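Local coordinates for protein uncharacterized N-acetyltransferase D2E76_00625 (PDB 6YCA) that binds acetyl coenzyme A and probably transfers its acetyl group to amines as an Eis-type GNAT N-acetyltransferase, though it cannot modify aminoglycosides, at residues A[309-314]-A[337-342]; A[245-250]-A[274-279]; A[58-63]-A[207-212]. All coordinates share one frame; numbering follows the deposited sequence.

Reading from the N terminus, interaction 3 closes first: it brings helix 57-60 of the first GNAT region against helix 204-216 of the second, across 144 residues. Interaction 2 follows, pairing 245-250 with 274-279 inside the second GNAT region over 24 residues. Interaction 1 comes last, joining the end of strand 299-312 to a loop of the sterol carrier protein domain, 23 residues on. The three lie in series; none nests in or crosses another. Interactions 1 and 2 sit on opposite sides of the chain's centre, their own centres about 44 Å apart, yet strands 277-284 and 299-312 are consecutive along the chain: interaction 2 pairs the former with strand 248-256, and interaction 1 lies at the end of the latter.

Interaction 1: residues A[309-314]-A[337-342]; sequences WLRLVD and TLLPHN
The end of strand 299-312 of the second GNAT region meets the sterol carrier protein domain here, at the loop between strands 330-335 and 344-348. The one hydrogen bond between the segments runs from Asn342 ND2 to Val313 O, 3.0 Å long and nearly straight (167°). The acceptor lies in the plane of the Asn342 amide, but the donor stands above the carbonyl plane of Val313. Beside this bond Leu339 inserts its CD1 branch, 3.9 Å from Val313 CG1 and 3.4 Å from Arg311 NH2, so one methyl touches both a valine branch and a guanidinium. Leu338 CB adds a looser contact, 4.1 Å from Arg311 NH1.

Asp336 organises the second shell: its OD2 forms a salt bridge with Arg311 NH2 and accepts a hydrogen bond from Asn342 ND2, while its OD1 accepts from Leu339 N. Asn342 OD1 accepts from Val315 N, tying the loop to the start of helix 315-321, where Asp314 is the N-cap residue. Arg311 NH1 hydrogen-bonds to Phe146 O. The Arg311 chain leaves with CG anti to the backbone N (chi1 165°) and bends at chi2 and chi3. That fold-back lets NE hydrogen-bond to Leu312 O at 3.2 Å, from above the carbonyl plane.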
loop_
_atom_site.group_PDB
_atom_site.type_symbol
_atom_site.label_atom_id
_atom_site.label_comp_id
_atom_site.label_asym_id
_atom_site.label_seq_id
_atom_site.Cartn_x
_atom_site.Cartn_y
_atom_site.Cartn_z
ATOM N N TRP A 309 1.830 -27.716 -19.150
ATOM C CA TRP A 309 2.936 -28.631 -18.896
ATOM C C TRP A 309 2.671 -29.858 -19.763
ATOM O O TRP A 309 1.820 -30.690 -19.441
ATOM C CB TRP A 309 3.038 -28.984 -17.416
ATOM C CG TRP A 309 3.544 -27.857 -16.572
ATOM C CD1 TRP A 309 2.852 -26.752 -16.188
ATOM C CD2 TRP A 309 4.864 -27.712 -16.031
ATOM N NE1 TRP A 309 3.650 -25.934 -15.428
ATOM C CE2 TRP A 309 4.891 -26.500 -15.319
ATOM C CE3 TRP A 309 6.023 -28.492 -16.077
ATOM C CZ2 TRP A 309 6.027 -26.049 -14.655
ATOM C CZ3 TRP A 309 7.151 -28.042 -15.418
ATOM C CH2 TRP A 309 7.143 -26.833 -14.718
ATOM N N LEU A 310 3.382 -29.946 -20.883
ATOM C CA LEU A 310 3.138 -30.959 -21.899
ATOM C C LEU A 310 4.106 -32.121 -21.734
ATOM O O LEU A 310 5.300 -31.921 -21.493
ATOM C CB LEU A 310 3.290 -30.355 -23.297
ATOM C CG LEU A 310 3.053 -31.294 -24.475
ATOM C CD1 LEU A 310 1.658 -31.876 -24.411
ATOM C CD2 LEU A 310 3.260 -30.558 -25.779
ATOM N N ARG A 311 3.579 -33.339 -21.850
ATOM C CA ARG A 311 4.369 -34.566 -21.772
ATOM C C ARG A 311 4.095 -35.390 -23.023
ATOM O O ARG A 311 2.968 -35.851 -23.227
ATOM C CB ARG A 311 4.005 -35.350 -20.514
ATOM C CG ARG A 311 4.471 -36.783 -20.494
ATOM C CD ARG A 311 5.966 -36.920 -20.264
ATOM N NE ARG A 311 6.525 -37.944 -21.142
ATOM C CZ ARG A 311 7.556 -38.724 -20.839
ATOM N NH1 ARG A 311 8.153 -38.621 -19.662
ATOM N NH2 ARG A 311 7.982 -39.620 -21.716
ATOM N N LEU A 312 5.116 -35.570 -23.859
ATOM C CA LEU A 312 4.992 -36.371 -25.074
ATOM C C LEU A 312 5.028 -37.852 -24.705
ATOM O O LEU A 312 6.061 -38.365 -24.257
ATOM C CB LEU A 312 6.109 -36.017 -26.052
ATOM C CG LEU A 312 6.155 -34.562 -26.526
ATOM C CD1 LEU A 312 7.337 -34.325 -27.443
ATOM C CD2 LEU A 312 4.864 -34.184 -27.226
ATOM N N VAL A 313 3.901 -38.541 -24.902
ATOM C CA VAL A 313 3.804 -39.957 -24.556
ATOM C C VAL A 313 4.324 -40.838 -25.688
ATOM O O VAL A 313 5.080 -41.787 -25.453
ATOM C CB VAL A 313 2.359 -40.312 -24.157
ATOM C CG1 VAL A 313 2.260 -41.771 -23.736
ATOM C CG2 VAL A 313 1.874 -39.393 -23.041
ATOM N N ASP A 314 3.926 -40.551 -26.926
ATOM C CA ASP A 314 4.467 -41.223 -28.109
ATOM C C ASP A 314 5.135 -40.143 -28.954
ATOM O O ASP A 314 4.463 -39.423 -29.699
ATOM C CB ASP A 314 3.376 -41.955 -28.885
ATOM C CG ASP A 314 3.935 -42.911 -29.935
ATOM O OD1 ASP A 314 5.075 -42.708 -30.401
ATOM O OD2 ASP A 314 3.227 -43.872 -30.299
ATOM N N THR A 337 13.494 -41.279 -20.124
ATOM C CA THR A 337 13.755 -42.292 -19.107
ATOM C C THR A 337 12.502 -43.082 -18.751
ATOM O O THR A 337 12.553 -44.312 -18.647
ATOM C CB THR A 337 14.328 -41.626 -17.854
ATOM O OG1 THR A 337 15.554 -40.963 -18.183
ATOM C CG2 THR A 337 14.586 -42.660 -16.771
ATOM N N LEU A 338 11.370 -42.401 -18.569
ATOM C CA LEU A 338 10.155 -43.102 -18.164
ATOM C C LEU A 338 9.625 -43.989 -19.281
ATOM O O LEU A 338 9.164 -45.108 -19.026
ATOM C CB LEU A 338 9.085 -42.107 -17.721
ATOM C CG LEU A 338 9.066 -41.735 -16.238
ATOM C CD1 LEU A 338 10.256 -40.854 -15.876
ATOM C CD2 LEU A 338 7.755 -41.056 -15.881
ATOM N N LEU A 339 9.683 -43.514 -20.522
ATOM C CA LEU A 339 9.171 -44.252 -21.674
ATOM C C LEU A 339 10.336 -44.517 -22.616
ATOM O O LEU A 339 10.565 -43.749 -23.563
ATOM C CB LEU A 339 8.070 -43.455 -22.366
ATOM C CG LEU A 339 6.887 -43.134 -21.453
ATOM C CD1 LEU A 339 5.847 -42.288 -22.172
ATOM C CD2 LEU A 339 6.272 -44.419 -20.919
ATOM N N PRO A 340 11.095 -45.597 -22.401
ATOM C CA PRO A 340 12.250 -45.881 -23.275
ATOM C C PRO A 340 11.871 -46.138 -24.722
ATOM O O PRO A 340 12.761 -46.137 -25.584
ATOM C CB PRO A 340 12.889 -47.120 -22.634
ATOM C CG PRO A 340 12.370 -47.134 -21.227
ATOM C CD PRO A 340 10.986 -46.564 -21.299
ATOM N N HIS A 341 10.587 -46.367 -25.010
ATOM C CA HIS A 341 10.140 -46.498 -26.389
ATOM C C HIS A 341 10.437 -45.236 -27.192
ATOM O O HIS A 341 10.627 -45.306 -28.410
ATOM C CB HIS A 341 8.646 -46.833 -26.413
ATOM C CG HIS A 341 8.067 -46.936 -27.790
ATOM N ND1 HIS A 341 8.467 -47.894 -28.697
ATOM C CD2 HIS A 341 7.106 -46.209 -28.409
ATOM C CE1 HIS A 341 7.785 -47.747 -29.820
ATOM N NE2 HIS A 341 6.952 -46.732 -29.671
ATOM N N ASN A 342 10.491 -44.080 -26.528
ATOM C CA ASN A 342 10.779 -42.813 -27.191
ATOM C C ASN A 342 12.267 -42.523 -27.334
ATOM O O ASN A 342 12.640 -41.638 -28.114
ATOM C CB ASN A 342 10.115 -41.656 -26.437
ATOM C CG ASN A 342 8.605 -41.768 -26.410
ATOM O OD1 ASN A 342 7.978 -42.072 -27.425
ATOM N ND2 ASN A 342 8.013 -41.527 -25.246
#

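Interaction 2: residues A[245-250]-A[274-279]. With ACO (acetyl coenzyme *a), chain M.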
loop_
_atom_site.group_PDB
_atom_site.type_symbol
_atom_site.label_atom_id
_atom_site.label_comp_id
_atom_site.label_asym_id
_atom_site.label_seq_id
_atom_site.Cartn_x
_atom_site.Cartn_y
_atom_site.Cartn_z
ATOM N N SER A 245 -13.394 5.131 -7.832
ATOM C CA SER A 245 -12.833 5.299 -9.168
ATOM C C SER A 245 -12.514 3.918 -9.729
ATOM O O SER A 245 -12.827 2.890 -9.119
ATOM C CB SER A 245 -11.600 6.201 -9.160
ATOM O OG SER A 245 -11.032 6.281 -10.456
ATOM N N ALA A 246 -11.851 3.916 -10.886
ATOM C CA ALA A 246 -11.504 2.733 -11.671
ATOM C C ALA A 246 -12.539 1.618 -11.603
ATOM O O ALA A 246 -12.348 0.627 -10.890
ATOM C CB ALA A 246 -10.146 2.189 -11.226
ATOM N N ARG A 247 -13.620 1.756 -12.366
ATOM C CA ARG A 247 -14.577 0.670 -12.545
ATOM C C ARG A 247 -13.973 -0.405 -13.443
ATOM O O ARG A 247 -13.661 -0.139 -14.607
ATOM C CB ARG A 247 -15.881 1.207 -13.127
ATOM C CG ARG A 247 -16.581 2.213 -12.224
ATOM C CD ARG A 247 -17.831 2.779 -12.874
ATOM N NE ARG A 247 -17.500 3.866 -13.789
ATOM C CZ ARG A 247 -17.502 5.152 -13.458
ATOM N NH1 ARG A 247 -17.815 5.522 -12.225
ATOM N NH2 ARG A 247 -17.184 6.068 -14.361
ATOM N N THR A 248 -13.813 -1.617 -12.919
ATOM C CA THR A 248 -13.135 -2.686 -13.639
ATOM C C THR A 248 -14.091 -3.832 -13.954
ATOM O O THR A 248 -14.920 -4.213 -13.121
ATOM C CB THR A 248 -11.979 -3.237 -12.787
ATOM O OG1 THR A 248 -11.107 -2.166 -12.405
ATOM C CG2 THR A 248 -11.192 -4.290 -13.549
ATOM N N ILE A 249 -13.968 -4.379 -15.164
ATOM C CA ILE A 249 -14.595 -5.642 -15.535
ATOM C C ILE A 249 -13.497 -6.670 -15.782
ATOM O O ILE A 249 -12.352 -6.335 -16.102
ATOM C CB ILE A 249 -15.537 -5.544 -16.757
ATOM C CG1 ILE A 249 -14.744 -5.226 -18.024
ATOM C CG2 ILE A 249 -16.639 -4.523 -16.516
ATOM C CD1 ILE A 249 -15.579 -5.244 -19.275
ATOM N N SER A 250 -13.865 -7.941 -15.664
ATOM C CA SER A 250 -12.932 -9.048 -15.825
ATOM C C SER A 250 -13.459 -9.992 -16.895
ATOM O O SER A 250 -14.564 -10.529 -16.764
ATOM C CB SER A 250 -12.765 -9.796 -14.505
ATOM O OG SER A 250 -11.800 -10.820 -14.638
ATOM N N LEU A 274 -19.157 3.411 -19.101
ATOM C CA LEU A 274 -18.958 3.315 -17.655
ATOM C C LEU A 274 -17.792 2.428 -17.238
ATOM O O LEU A 274 -17.452 2.385 -16.052
ATOM C CB LEU A 274 -20.225 2.857 -16.923
ATOM C CG LEU A 274 -21.280 3.898 -16.581
ATOM C CD1 LEU A 274 -22.377 3.243 -15.779
ATOM C CD2 LEU A 274 -20.656 5.048 -15.814
ATOM N N VAL A 275 -17.173 1.717 -18.171
ATOM C CA VAL A 275 -16.061 0.840 -17.829
ATOM C C VAL A 275 -14.765 1.629 -17.940
ATOM O O VAL A 275 -14.510 2.289 -18.956
ATOM C CB VAL A 275 -16.041 -0.415 -18.714
ATOM C CG1 VAL A 275 -14.813 -1.263 -18.395
ATOM C CG2 VAL A 275 -17.303 -1.218 -18.491
ATOM N N ASP A 276 -13.953 1.572 -16.887
ATOM C CA ASP A 276 -12.669 2.255 -16.829
ATOM C C ASP A 276 -11.488 1.344 -17.128
ATOM O O ASP A 276 -10.560 1.759 -17.829
ATOM C CB ASP A 276 -12.483 2.915 -15.457
ATOM C CG ASP A 276 -13.432 4.084 -15.236
ATOM O OD1 ASP A 276 -13.646 4.862 -16.190
ATOM O OD2 ASP A 276 -13.970 4.221 -14.116
ATOM N N VAL A 277 -11.492 0.116 -16.613
ATOM C CA VAL A 277 -10.383 -0.815 -16.778
ATOM C C VAL A 277 -10.930 -2.140 -17.284
ATOM O O VAL A 277 -11.909 -2.660 -16.741
ATOM C CB VAL A 277 -9.640 -1.031 -15.447
ATOM C CG1 VAL A 277 -8.526 -2.043 -15.616
ATOM C CG2 VAL A 277 -9.109 0.284 -14.920
ATOM N N ILE A 278 -10.295 -2.694 -18.311
ATOM C CA ILE A 278 -10.664 -3.997 -18.851
ATOM C C ILE A 278 -9.512 -4.949 -18.567
ATOM O O ILE A 278 -8.381 -4.713 -19.010
ATOM C CB ILE A 278 -10.952 -3.919 -20.360
ATOM C CG1 ILE A 278 -11.941 -2.788 -20.658
ATOM C CG2 ILE A 278 -11.492 -5.245 -20.870
ATOM C CD1 ILE A 278 -12.122 -2.514 -22.141
ATOM N N GLU A 279 -9.786 -6.025 -17.838
ATOM C CA GLU A 279 -8.765 -7.018 -17.527
ATOM C C GLU A 279 -9.082 -8.315 -18.257
ATOM O O GLU A 279 -10.141 -8.912 -18.042
ATOM C CB GLU A 279 -8.589 -7.238 -16.024
ATOM C CG GLU A 279 -7.363 -8.100 -15.708
ATOM C CD GLU A 279 -6.942 -8.043 -14.246
ATOM O OE1 GLU A 279 -7.749 -7.582 -13.405
ATOM O OE2 GLU A 279 -5.794 -8.452 -13.942
HETATM N N1A ACO M . -19.236 9.686 -22.190
HETATM C C2A ACO M . -18.979 10.697 -23.030
HETATM N N3A ACO M . -19.824 11.282 -23.890
HETATM C C4A ACO M . -21.102 10.822 -23.954
HETATM C C5A ACO M . -21.488 9.768 -23.121
HETATM C C6A ACO M . -20.490 9.174 -22.193
HETATM N N6A ACO M . -20.840 8.147 -21.380
HETATM N N7A ACO M . -22.780 9.494 -23.367
HETATM C C8A ACO M . -23.192 10.355 -24.325
HETATM N N9A ACO M . -22.177 11.157 -24.682
HETATM C C1B ACO M . -22.263 12.235 -25.699
HETATM C C2B ACO M . -22.256 11.657 -27.109
HETATM O O2B ACO M . -20.915 11.559 -27.599
HETATM C C3B ACO M . -23.005 12.773 -27.840
HETATM O O3B ACO M . -22.097 13.836 -28.094
HETATM P P3B ACO M . -22.096 14.545 -29.535
HETATM O O7A ACO M . -21.782 13.497 -30.576
HETATM O O8A ACO M . -23.468 15.126 -29.778
HETATM O O9A ACO M . -21.048 15.635 -29.540
HETATM C C4B ACO M . -24.017 13.273 -26.815
HETATM O O4B ACO M . -23.493 12.942 -25.531
HETATM C C5B ACO M . -25.402 12.680 -27.051
HETATM O O5B ACO M . -25.244 11.272 -27.161
HETATM P P1A ACO M . -26.444 10.254 -27.461
HETATM O O1A ACO M . -26.183 9.534 -28.763
HETATM O O2A ACO M . -27.756 11.004 -27.486
HETATM O O3A ACO M . -26.426 9.217 -26.236
HETATM P P2A ACO M . -26.396 7.614 -26.130
HETATM O O4A ACO M . -27.501 7.004 -26.967
HETATM O O5A ACO M . -25.042 7.132 -26.597
HETATM O O6A ACO M . -26.587 7.241 -24.578
HETATM C CBP ACO M . -25.823 7.085 -22.308
HETATM C CCP ACO M . -25.781 7.888 -23.596
HETATM C CDP ACO M . -27.271 6.849 -21.900
HETATM C CEP ACO M . -25.103 7.851 -21.210
HETATM C CAP ACO M . -25.142 5.746 -22.598
HETATM O OAP ACO M . -23.775 5.988 -22.957
HETATM C C9P ACO M . -25.179 4.798 -21.430
HETATM O O9P ACO M . -26.099 4.005 -21.302
HETATM N N8P ACO M . -24.151 4.871 -20.588
HETATM C C7P ACO M . -24.007 4.015 -19.423
HETATM C C6P ACO M . -25.142 4.144 -18.416
HETATM C C5P ACO M . -25.203 5.513 -17.780
HETATM O O5P ACO M . -24.178 6.119 -17.519
HETATM N N4P ACO M . -26.414 6.009 -17.543
HETATM C C3P ACO M . -26.561 7.297 -16.899
HETATM C C2P ACO M . -26.991 7.149 -15.446
HETATM S S1P ACO M . -27.183 8.733 -14.697
HETATM C C ACO M . -28.723 8.548 -14.061
HETATM O O ACO M . -29.156 7.428 -13.840
HETATM C CH3 ACO M . -29.555 9.762 -13.774
#
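Backbone hydrogen bonds set the register: Thr248, Ile249 and Ser250 pair in parallel with Val277, Ile278 and Glu279. Ile249 N donates to Val277 O at 3.1 Å, almost along the C=O axis, and Ile249 O accepts from Glu279 N. Ahead of these, Arg247 O is gripped twice, by Asp276 N at 2.9 Å and by Val277 N at 3.0 Å.

Polar side-chain bonds are made just ahead of the strands. Asp276 OD2 uses its anti lone pair to accept Arg247 N (3.0 Å, 168°). Bent at chi3, the Arg247 chain brings NE to Leu274 O at 2.7 Å, in the guanidinium plane and on a carbonyl lone pair. The salt bridge to Asp276 OD2 differs: the oxygen sits over one guanidinium face, 3.6 Å from NE, with no N-H aimed at it. Leu274 CD2 lies over the opposite face.

Ile249 and Val275 meet CG2 to CG2 at 3.9 Å, crossing at about a right angle. Thr248 and Val277, sharing a sheet face, lie side by side, Thr248 OG1 nearest Val277 CB. Leu274 CG also touches O5P of an acetyl coenzyme A hydrogen-bonded to Ser138 of the second subunit. Parallel strands 248-256 and 277-284, with helix 259-270 between them in the chain, form a beta-alpha-beta unit of the second GNAT region.

Interaction 3: residues A[58-63]-A[207-212]; sequences DELLEL and WRLHEL
Glu59 places CG between the backbone N and the carbonyl carbon (chi1 68°) and then runs extended, which carries its carboxylate toward helix 204-216. Arg208 answers with CG anti to the backbone N and a bend at chi2 (65°), so its guanidinium comes to the same spot. The two chains cross obliquely. Glu59 OE1 stands 2.6 Å from Arg208 NH2 in a salt bridge, and OE2 lies 2.9 Å from that same nitrogen. The carboxylate and guanidinium planes are 69° apart, so the groups do not meet as a flat, two-pronged pair: OE2 stands over a face of the guanidinium, and the NH2-to-OE1 hydrogen bond is weak. Charge attraction is therefore likely to count for more than a directed bond.

The pairing joins short helix 57-60 of the first GNAT region to helix 204-216 of the second, at the surface of a tandem-GNAT arrangement as in Eis proteins. Beside the ion pair, Leu60 turns its CD2 branch to the aliphatic root of Arg208, 3.9 Å from CG and crossing at about a right angle; the same methyl lies 4.1 Å from Leu209 CB. Leu212 CG sits in plane at the guanidinium edge, while Leu212 CD2 is 4.1 Å from Glu59 OE2. Further out, Leu52 touches both Leu60 and Leu209, Val55 touches both Leu60 and Leu212, and Leu60 O is hydrogen-bonded to Tyr82 OH on strand 75-87.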
loop_
_atom_site.group_PDB
_atom_site.type_symbol
_atom_site.label_atom_id
_atom_site.label_comp_id
_atom_site.label_asym_id
_atom_site.label_seq_id
_atom_site.Cartn_x
_atom_site.Cartn_y
_atom_site.Cartn_z
ATOM N N ASP A 58 -19.354 -38.516 -9.190
ATOM C CA ASP A 58 -19.727 -39.172 -10.439
ATOM C C ASP A 58 -20.048 -38.165 -11.543
ATOM O O ASP A 58 -19.875 -38.476 -12.729
ATOM C CB ASP A 58 -20.899 -40.132 -10.190
ATOM C CG ASP A 58 -20.971 -41.256 -11.217
ATOM O OD1 ASP A 58 -20.056 -41.363 -12.059
ATOM O OD2 ASP A 58 -21.949 -42.034 -11.176
ATOM N N GLU A 59 -20.496 -36.956 -11.189
ATOM C CA GLU A 59 -20.885 -35.995 -12.220
ATOM C C GLU A 59 -19.687 -35.221 -12.754
ATOM O O GLU A 59 -19.712 -34.761 -13.900
ATOM C CB GLU A 59 -21.943 -35.018 -11.698
ATOM C CG GLU A 59 -21.421 -34.062 -10.642
ATOM C CD GLU A 59 -22.497 -33.178 -10.041
ATOM O OE1 GLU A 59 -23.668 -33.266 -10.469
ATOM O OE2 GLU A 59 -22.161 -32.379 -9.136
ATOM N N LEU A 60 -18.634 -35.072 -11.956
ATOM C CA LEU A 60 -17.461 -34.322 -12.379
ATOM C C LEU A 60 -16.309 -35.205 -12.836
ATOM O O LEU A 60 -15.247 -34.677 -13.180
ATOM C CB LEU A 60 -16.993 -33.398 -11.250
ATOM C CG LEU A 60 -18.036 -32.409 -10.722
ATOM C CD1 LEU A 60 -17.530 -31.688 -9.476
ATOM C CD2 LEU A 60 -18.421 -31.420 -11.810
ATOM N N LEU A 61 -16.484 -36.522 -12.858
ATOM C CA LEU A 61 -15.408 -37.443 -13.191
ATOM C C LEU A 61 -15.776 -38.302 -14.391
ATOM O O LEU A 61 -16.953 -38.512 -14.702
ATOM C CB LEU A 61 -15.054 -38.348 -12.001
ATOM C CG LEU A 61 -14.275 -37.706 -10.853
ATOM C CD1 LEU A 61 -14.090 -38.687 -9.708
ATOM C CD2 LEU A 61 -12.932 -37.254 -11.372
ATOM N N GLU A 62 -14.740 -38.813 -15.055
ATOM C CA GLU A 62 -14.891 -39.814 -16.098
ATOM C C GLU A 62 -14.416 -41.131 -15.503
ATOM O O GLU A 62 -13.237 -41.266 -15.148
ATOM C CB GLU A 62 -14.030 -39.454 -17.307
ATOM C CG GLU A 62 -14.038 -40.496 -18.413
ATOM C CD GLU A 62 -13.309 -40.029 -19.661
ATOM O OE1 GLU A 62 -13.228 -40.811 -20.631
ATOM O OE2 GLU A 62 -12.820 -38.878 -19.675
ATOM N N LEU A 63 -15.327 -42.096 -15.401
ATOM C CA LEU A 63 -15.023 -43.334 -14.696
ATOM C C LEU A 63 -14.044 -44.195 -15.481
ATOM O O LEU A 63 -14.190 -44.387 -16.691
ATOM C CB LEU A 63 -16.300 -44.124 -14.422
ATOM C CG LEU A 63 -17.383 -43.422 -13.600
ATOM C CD1 LEU A 63 -18.576 -44.355 -13.374
ATOM C CD2 LEU A 63 -16.835 -42.887 -12.279
ATOM N N TRP A 207 -17.838 -28.186 -18.355
ATOM C CA TRP A 207 -18.909 -27.198 -18.304
ATOM C C TRP A 207 -19.779 -27.419 -17.072
ATOM O O TRP A 207 -20.263 -26.456 -16.460
ATOM C CB TRP A 207 -19.747 -27.276 -19.577
ATOM C CG TRP A 207 -18.973 -26.949 -20.812
ATOM C CD1 TRP A 207 -18.357 -27.831 -21.644
ATOM C CD2 TRP A 207 -18.706 -25.645 -21.341
ATOM N NE1 TRP A 207 -17.736 -27.161 -22.670
ATOM C CE2 TRP A 207 -17.935 -25.818 -22.505
ATOM C CE3 TRP A 207 -19.047 -24.349 -20.944
ATOM C CZ2 TRP A 207 -17.500 -24.743 -23.278
ATOM C CZ3 TRP A 207 -18.617 -23.286 -21.714
ATOM C CH2 TRP A 207 -17.854 -23.488 -22.868
ATOM N N ARG A 208 -19.971 -28.691 -16.687
ATOM C CA ARG A 208 -20.682 -29.026 -15.459
ATOM C C ARG A 208 -19.971 -28.414 -14.257
ATOM O O ARG A 208 -20.618 -27.888 -13.345
ATOM C CB ARG A 208 -20.785 -30.559 -15.364
ATOM C CG ARG A 208 -21.484 -31.102 -14.141
ATOM C CD ARG A 208 -22.934 -30.725 -14.124
ATOM N NE ARG A 208 -23.522 -31.095 -12.851
ATOM C CZ ARG A 208 -23.401 -30.340 -11.763
ATOM N NH1 ARG A 208 -22.705 -29.210 -11.822
ATOM N NH2 ARG A 208 -23.979 -30.706 -10.629
ATOM N N LEU A 209 -18.631 -28.424 -14.267
ATOM C CA LEU A 209 -17.876 -27.804 -13.183
ATOM C C LEU A 209 -18.085 -26.295 -13.149
ATOM O O LEU A 209 -18.261 -25.708 -12.075
ATOM C CB LEU A 209 -16.391 -28.148 -13.324
ATOM C CG LEU A 209 -15.393 -27.558 -12.321
ATOM C CD1 LEU A 209 -15.632 -28.078 -10.926
ATOM C CD2 LEU A 209 -13.959 -27.849 -12.746
ATOM N N HIS A 210 -18.089 -25.651 -14.314
ATOM C CA HIS A 210 -18.258 -24.206 -14.361
ATOM C C HIS A 210 -19.703 -23.767 -14.181
ATOM O O HIS A 210 -19.937 -22.610 -13.819
ATOM C CB HIS A 210 -17.654 -23.644 -15.650
ATOM C CG HIS A 210 -16.155 -23.599 -15.641
ATOM N ND1 HIS A 210 -15.443 -22.450 -15.370
ATOM C CD2 HIS A 210 -15.233 -24.570 -15.852
ATOM C CE1 HIS A 210 -14.148 -22.712 -15.423
ATOM N NE2 HIS A 210 -13.994 -23.992 -15.714
ATOM N N GLU A 211 -20.672 -24.663 -14.402
ATOM C CA GLU A 211 -22.049 -24.363 -14.019
ATOM C C GLU A 211 -22.159 -24.124 -12.517
ATOM O O GLU A 211 -22.896 -23.236 -12.076
ATOM C CB GLU A 211 -22.965 -25.505 -14.457
ATOM C CG GLU A 211 -23.334 -25.500 -15.935
ATOM C CD GLU A 211 -24.222 -26.678 -16.303
ATOM O OE1 GLU A 211 -24.614 -27.430 -15.386
ATOM O OE2 GLU A 211 -24.518 -26.859 -17.505
ATOM N N LEU A 212 -21.427 -24.900 -11.716
ATOM C CA LEU A 212 -21.440 -24.691 -10.270
ATOM C C LEU A 212 -20.702 -23.424 -9.867
ATOM O O LEU A 212 -21.135 -22.716 -8.947
ATOM C CB LEU A 212 -20.881 -25.897 -9.525
ATOM C CG LEU A 212 -21.918 -26.904 -9.028
ATOM C CD1 LEU A 212 -23.261 -26.754 -9.719
ATOM C CD2 LEU A 212 -21.408 -28.312 -9.125
#